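Local coordinates for MdcD (Pseudomonas aeruginosa, PDB 5VIP), which probably acts as a subunit of a biotin-independent malonate decarboxylase, taking the carboxyl group off a malonyl thioester and releasing it as carbon dioxide, at residues B[97-100]-B[101-104]; B[182-185]-B[186-190]; B[250-253]-B[254-257]. One frame throughout, in Å; residues are numbered along the deposited sequence.

Contact 1: B[97-100]-B[101-104]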
# COMPACT_ATOMS: atom_id res chain seq x y z
N LEU B 97 -0.71 7.95 12.50
CA LEU B 97 -0.56 6.52 12.76
C LEU B 97 0.78 6.20 13.41
O LEU B 97 0.86 5.34 14.29
CB LEU B 97 -0.72 5.73 11.46
CG LEU B 97 -2.16 5.67 10.93
CD1 LEU B 97 -2.21 5.37 9.44
CD2 LEU B 97 -2.92 4.59 11.70
N GLU B 98 1.83 6.88 12.97
CA GLU B 98 3.15 6.68 13.56
C GLU B 98 3.20 7.08 15.03
O GLU B 98 3.80 6.39 15.86
CB GLU B 98 4.21 7.46 12.77
CG GLU B 98 4.45 6.88 11.37
CD GLU B 98 5.12 7.87 10.41
OE1 GLU B 98 5.47 8.98 10.85
OE2 GLU B 98 5.28 7.52 9.23
N LEU B 99 2.58 8.20 15.37
CA LEU B 99 2.57 8.64 16.76
C LEU B 99 1.71 7.72 17.63
O LEU B 99 1.97 7.54 18.82
CB LEU B 99 2.09 10.10 16.87
CG LEU B 99 3.13 11.13 16.39
CD1 LEU B 99 2.55 12.55 16.39
CD2 LEU B 99 4.37 11.08 17.27
N ALA B 100 0.68 7.12 17.04
CA ALA B 100 -0.14 6.18 17.81
C ALA B 100 0.67 4.93 18.13
O ALA B 100 0.56 4.38 19.23
CB ALA B 100 -1.41 5.80 17.05
N ALA B 101 1.49 4.49 17.19
CA ALA B 101 2.35 3.34 17.45
C ALA B 101 3.36 3.70 18.55
O ALA B 101 3.62 2.91 19.46
CB ALA B 101 3.07 2.90 16.18
N GLU B 102 3.92 4.91 18.47
CA GLU B 102 4.87 5.38 19.48
C GLU B 102 4.22 5.41 20.88
O GLU B 102 4.82 4.96 21.86
CB GLU B 102 5.40 6.76 19.08
CG GLU B 102 6.53 7.30 19.92
CD GLU B 102 7.24 8.46 19.23
OE1 GLU B 102 7.66 9.41 19.92
OE2 GLU B 102 7.38 8.42 17.98
N ASP B 103 2.98 5.90 20.95
CA ASP B 103 2.21 5.87 22.19
C ASP B 103 2.16 4.46 22.77
O ASP B 103 2.43 4.25 23.95
CB ASP B 103 0.76 6.37 21.96
CG ASP B 103 0.60 7.85 22.19
OD1 ASP B 103 1.54 8.49 22.70
OD2 ASP B 103 -0.50 8.39 21.89
N ASN B 104 1.82 3.49 21.93
CA ASN B 104 1.67 2.12 22.40
C ASN B 104 2.99 1.55 22.90
O ASN B 104 3.00 0.80 23.89
CB ASN B 104 1.08 1.24 21.29
CG ASN B 104 -0.43 1.32 21.24
OD1 ASN B 104 -1.12 0.60 21.96
ND2 ASN B 104 -0.95 2.23 20.41

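Contact 2: B[182-185]-B[186-190]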
# COMPACT_ATOMS: atom_id res chain seq x y z
N GLY B 182 -12.64 -0.56 -3.48
CA GLY B 182 -11.97 -1.35 -4.50
C GLY B 182 -10.65 -0.74 -4.90
O GLY B 182 -10.34 0.39 -4.51
N LEU B 183 -9.88 -1.47 -5.69
CA LEU B 183 -8.57 -0.98 -6.09
C LEU B 183 -8.71 0.02 -7.24
O LEU B 183 -8.22 1.15 -7.16
CB LEU B 183 -7.68 -2.15 -6.49
CG LEU B 183 -6.25 -1.78 -6.88
CD1 LEU B 183 -5.57 -0.98 -5.77
CD2 LEU B 183 -5.47 -3.04 -7.19
N ASN B 184 -9.40 -0.40 -8.29
CA ASN B 184 -9.59 0.42 -9.49
C ASN B 184 -11.02 0.96 -9.62
O ASN B 184 -11.98 0.22 -9.46
CB ASN B 184 -9.24 -0.40 -10.73
CG ASN B 184 -7.81 -0.90 -10.71
OD1 ASN B 184 -6.88 -0.13 -10.49
ND2 ASN B 184 -7.63 -2.21 -10.90
N GLY B 185 -11.14 2.25 -9.94
CA GLY B 185 -12.46 2.86 -10.13
C GLY B 185 -13.14 2.37 -11.39
O GLY B 185 -12.52 1.73 -12.24
N PRO B 186 -14.45 2.68 -11.54
CA PRO B 186 -15.25 2.25 -12.69
C PRO B 186 -14.66 2.71 -14.02
O PRO B 186 -14.58 1.92 -14.98
CB PRO B 186 -16.61 2.92 -12.46
CG PRO B 186 -16.63 3.23 -11.00
CD PRO B 186 -15.22 3.53 -10.62
N GLN B 187 -14.23 3.96 -14.07
CA GLN B 187 -13.80 4.53 -15.33
C GLN B 187 -12.51 3.89 -15.81
O GLN B 187 -12.39 3.54 -16.98
CB GLN B 187 -13.62 6.05 -15.23
CG GLN B 187 -13.67 6.70 -16.61
CD GLN B 187 -13.22 8.14 -16.61
OE1 GLN B 187 -12.79 8.67 -15.59
NE2 GLN B 187 -13.32 8.78 -17.78
N VAL B 188 -11.54 3.72 -14.91
CA VAL B 188 -10.26 3.15 -15.31
C VAL B 188 -10.43 1.66 -15.65
O VAL B 188 -9.69 1.14 -16.48
CB VAL B 188 -9.17 3.33 -14.23
CG1 VAL B 188 -9.31 2.31 -13.13
CG2 VAL B 188 -7.78 3.23 -14.85
N ILE B 189 -11.40 0.98 -15.04
CA ILE B 189 -11.67 -0.41 -15.40
C ILE B 189 -12.18 -0.50 -16.85
O ILE B 189 -11.61 -1.22 -17.66
CB ILE B 189 -12.69 -1.08 -14.46
CG1 ILE B 189 -12.05 -1.39 -13.10
CG2 ILE B 189 -13.19 -2.40 -15.05
CD1 ILE B 189 -13.00 -1.99 -12.10
N GLU B 190 -13.22 0.27 -17.16
CA GLU B 190 -13.80 0.28 -18.51
C GLU B 190 -12.80 0.71 -19.59
O GLU B 190 -12.83 0.19 -20.70
CB GLU B 190 -15.02 1.20 -18.54
CG GLU B 190 -16.19 0.71 -17.70
CD GLU B 190 -17.35 1.69 -17.71
OE1 GLU B 190 -17.18 2.82 -18.20
OE2 GLU B 190 -18.44 1.32 -17.21

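Contact 3: B[250-253]-B[254-257]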
# COMPACT_ATOMS: atom_id res chain seq x y z
N CYS B 250 -5.36 -10.73 5.88
CA CYS B 250 -3.99 -10.64 5.35
C CYS B 250 -3.12 -11.86 5.67
O CYS B 250 -2.12 -12.12 4.99
CB CYS B 250 -3.28 -9.38 5.89
SG CYS B 250 -3.77 -7.87 5.07
N ARG B 251 -3.50 -12.59 6.71
CA ARG B 251 -2.74 -13.77 7.12
C ARG B 251 -3.28 -15.05 6.51
O ARG B 251 -2.92 -16.14 6.94
CB ARG B 251 -2.75 -13.90 8.64
CG ARG B 251 -2.22 -12.69 9.38
CD ARG B 251 -0.71 -12.56 9.27
NE ARG B 251 -0.15 -12.12 10.55
CZ ARG B 251 0.65 -12.86 11.31
NH1 ARG B 251 1.02 -14.07 10.90
NH2 ARG B 251 1.09 -12.39 12.47
N ARG B 252 -4.15 -14.93 5.51
CA ARG B 252 -4.82 -16.11 4.98
C ARG B 252 -4.45 -16.39 3.52
O ARG B 252 -5.25 -16.93 2.77
CB ARG B 252 -6.33 -15.96 5.11
CG ARG B 252 -6.77 -15.63 6.52
CD ARG B 252 -8.13 -16.21 6.82
NE ARG B 252 -9.21 -15.51 6.14
CZ ARG B 252 -10.02 -14.64 6.73
NH1 ARG B 252 -9.86 -14.34 8.02
NH2 ARG B 252 -11.01 -14.07 6.05
N ALA B 253 -3.23 -16.02 3.14
CA ALA B 253 -2.79 -16.13 1.75
C ALA B 253 -2.92 -17.55 1.20
O ALA B 253 -3.42 -17.73 0.08
CB ALA B 253 -1.34 -15.64 1.62
N GLU B 254 -2.49 -18.55 1.96
CA GLU B 254 -2.53 -19.92 1.47
C GLU B 254 -3.97 -20.35 1.24
O GLU B 254 -4.26 -21.09 0.30
CB GLU B 254 -1.83 -20.89 2.44
CG GLU B 254 -2.28 -20.76 3.89
CD GLU B 254 -2.30 -22.10 4.63
OE1 GLU B 254 -1.46 -22.97 4.30
OE2 GLU B 254 -3.14 -22.27 5.53
N ASP B 255 -4.87 -19.88 2.09
CA ASP B 255 -6.29 -20.20 1.94
C ASP B 255 -6.91 -19.52 0.73
O ASP B 255 -7.70 -20.13 0.02
CB ASP B 255 -7.05 -19.80 3.20
CG ASP B 255 -6.48 -20.43 4.44
OD1 ASP B 255 -6.47 -21.68 4.53
OD2 ASP B 255 -6.00 -19.67 5.31
N TYR B 256 -6.59 -18.24 0.52
CA TYR B 256 -7.10 -17.53 -0.64
C TYR B 256 -6.56 -18.17 -1.91
O TYR B 256 -7.29 -18.32 -2.90
CB TYR B 256 -6.74 -16.04 -0.59
CG TYR B 256 -7.64 -15.22 0.31
CD1 TYR B 256 -8.92 -14.87 -0.11
CD2 TYR B 256 -7.22 -14.81 1.57
CE1 TYR B 256 -9.76 -14.13 0.71
CE2 TYR B 256 -8.06 -14.07 2.40
CZ TYR B 256 -9.33 -13.74 1.96
OH TYR B 256 -10.16 -12.99 2.77
N LEU B 257 -5.29 -18.56 -1.89
CA LEU B 257 -4.67 -19.21 -3.04
C LEU B 257 -5.35 -20.54 -3.36
O LEU B 257 -5.60 -20.84 -4.53
CB LEU B 257 -3.18 -19.42 -2.78
CG LEU B 257 -2.31 -18.20 -3.08
CD1 LEU B 257 -0.93 -18.38 -2.49
CD2 LEU B 257 -2.24 -17.97 -4.57

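Contact 1: B[97-100]-B[101-104]
The flat carboxamide of Asn104 points an N-H of ND2 at the carbonyl of Ala100: ND2 gives a hydrogen bond to Ala100 O at 2.9 Å, and that oxygen lies only 13° out of the amide plane. Seen from the acceptor, ND2 stands above one face of the Ala100 carbonyl plane, while Asn104 N reaches Ala100 O from the opposite face at 3.1 Å. Two bonds thus grip one oxygen in the last turns of helix 87-105, the helix of the beta-alpha-beta unit that joins strands 69-76 and 111-115 in this crotonase-like fold. With CG anti to the carbonyl carbon (chi1 -84°), the amide doubles back beside its own N, and asparagine suits the place because ND2 has a second hydrogen for Thr110 O beyond the helix end. The turns before are regular: Asp103 N bonds Leu99 O at 2.9 Å, while Asp103 OD2 accepts from Thr110 OG1. The small side chain of Ala101 is consistent with close packing on helix 126-143, where it touches Asp142, and Leu97 packs on Ala139 and Ile140. Outside these turns, Glu98 and Glu102 each pair with a basic side chain of another protein's chain. Leu99 lies alongside Glu102, pointing the same way, with Leu99 CD2 4.1 Å from Glu102 OE2.

Contact 2: B[182-185]-B[186-190]
Ile189 lies over the residues that start its own helix, and its side chain touches Gly185 and Asn184 in turn. This is the N-terminal end of helix 186-193, with Gly185 as N-cap and Pro186 in the first turn. Ile189 CB sits 3.6 Å from Gly185 O. Ile189 CG1, anti to the carbonyl carbon (chi1 -74°), swings back along the chain and comes to 3.3 Å from the same Gly185 O; Ile189 CG1 also touches Asn184 CB at 3.8 Å. At the tip, Ile189 CD1 ends 3.6 Å from Asn184 O, a buried oxygen that has no polar partner in the model. Isoleucine suits this place because its long branch can fold over the cap backbone, while Ile189 N donates to Gly185 O at 3.1 Å and closes the first helical turn.

Asn184 and Ile189 stand at N' and N4, where a hydrophobic staple would place two apolar side chains, but only the CB of Asn184 packs on the isoleucine, so the motif is not met. The amide of Asn184 is used elsewhere: OD1 accepts from a polar side chain on another protein's chain. Proline fits the first turn, where no intrahelical N-H is needed, and its O then accepts from Glu190 N. Backbone bonds tie Gly182 to Cys159 in strand 159-160, and Leu183 to Gly161 just after it. Val188 completes the cover over the cap: Val188 CG1 lies between the backbone N and carbonyl carbon and reaches Asn184 CB at 3.6 Å.

Contact 3: B[250-253]-B[254-257]
Arg252, Ala253 and Tyr256 carry this contact, with Arg252 as N-cap, Ala253 as the first residue of helix 253-261 and Tyr256 one turn on. Arg252 O takes Tyr256 N at 2.9 Å, almost in line with its C=O bond, and Ala253 O takes Leu257 N at 2.8 Å. These two bonds start the helix through the main chain alone; arginine has no side-chain acceptor with which to cap it.

What arginine brings instead is length. Its chain, bent at chi2 and chi3, runs back past the phenol of Tyr256, and Arg252 CB meets Tyr256 CE2 at 3.7 Å. The two side chains cross at a slant with guanidinium and ring planes only 17° apart, and Arg252 NH2 lies 3.6 Å from Tyr256 OH. Tyr256, its CG anti to the carbonyl carbon (chi1 -80°), is laid back over the cap, and Tyr256 CD2 comes to 3.1 Å from Arg252 O. An aromatic side chain of another protein's chain stacks on the same ring, so tyrosine links the helix start to the partner surface.

Ala253 presents a short apolar side chain, which packs against an aromatic side chain of another protein's chain. Its N sits at the edge of the Tyr256 ring, near the ring plane, and is buried without a polar partner in the model. Acidic Glu254 and Asp255 follow, charges that would be favourable at a helix N terminus. Asp255 forms a salt bridge with Arg247, yet Asp255 OD2 also lies 3.7 Å from Arg252 CB.

How the contacts relate
Followed from the N terminus, the three contacts come in series, and none nests in or crosses another. Each joins consecutive residues, so what is closed is a helical turn and not a long loop. Contact 1 lies in the last turns of the helix between strands 69-76 and 111-115. Contact 2 opens helix 186-193, just after strand 181-182, on the opposite side of the chain's centre, with contact centres 33 Å apart. Contact 3 opens helix 253-261, the last of the model, after helix 229-242; its nearest atoms are about 13 Å from contact 2 and about 14 Å from contact 1. All three reach the other protein's chain, so helix ends spread over the fold share in the assembly.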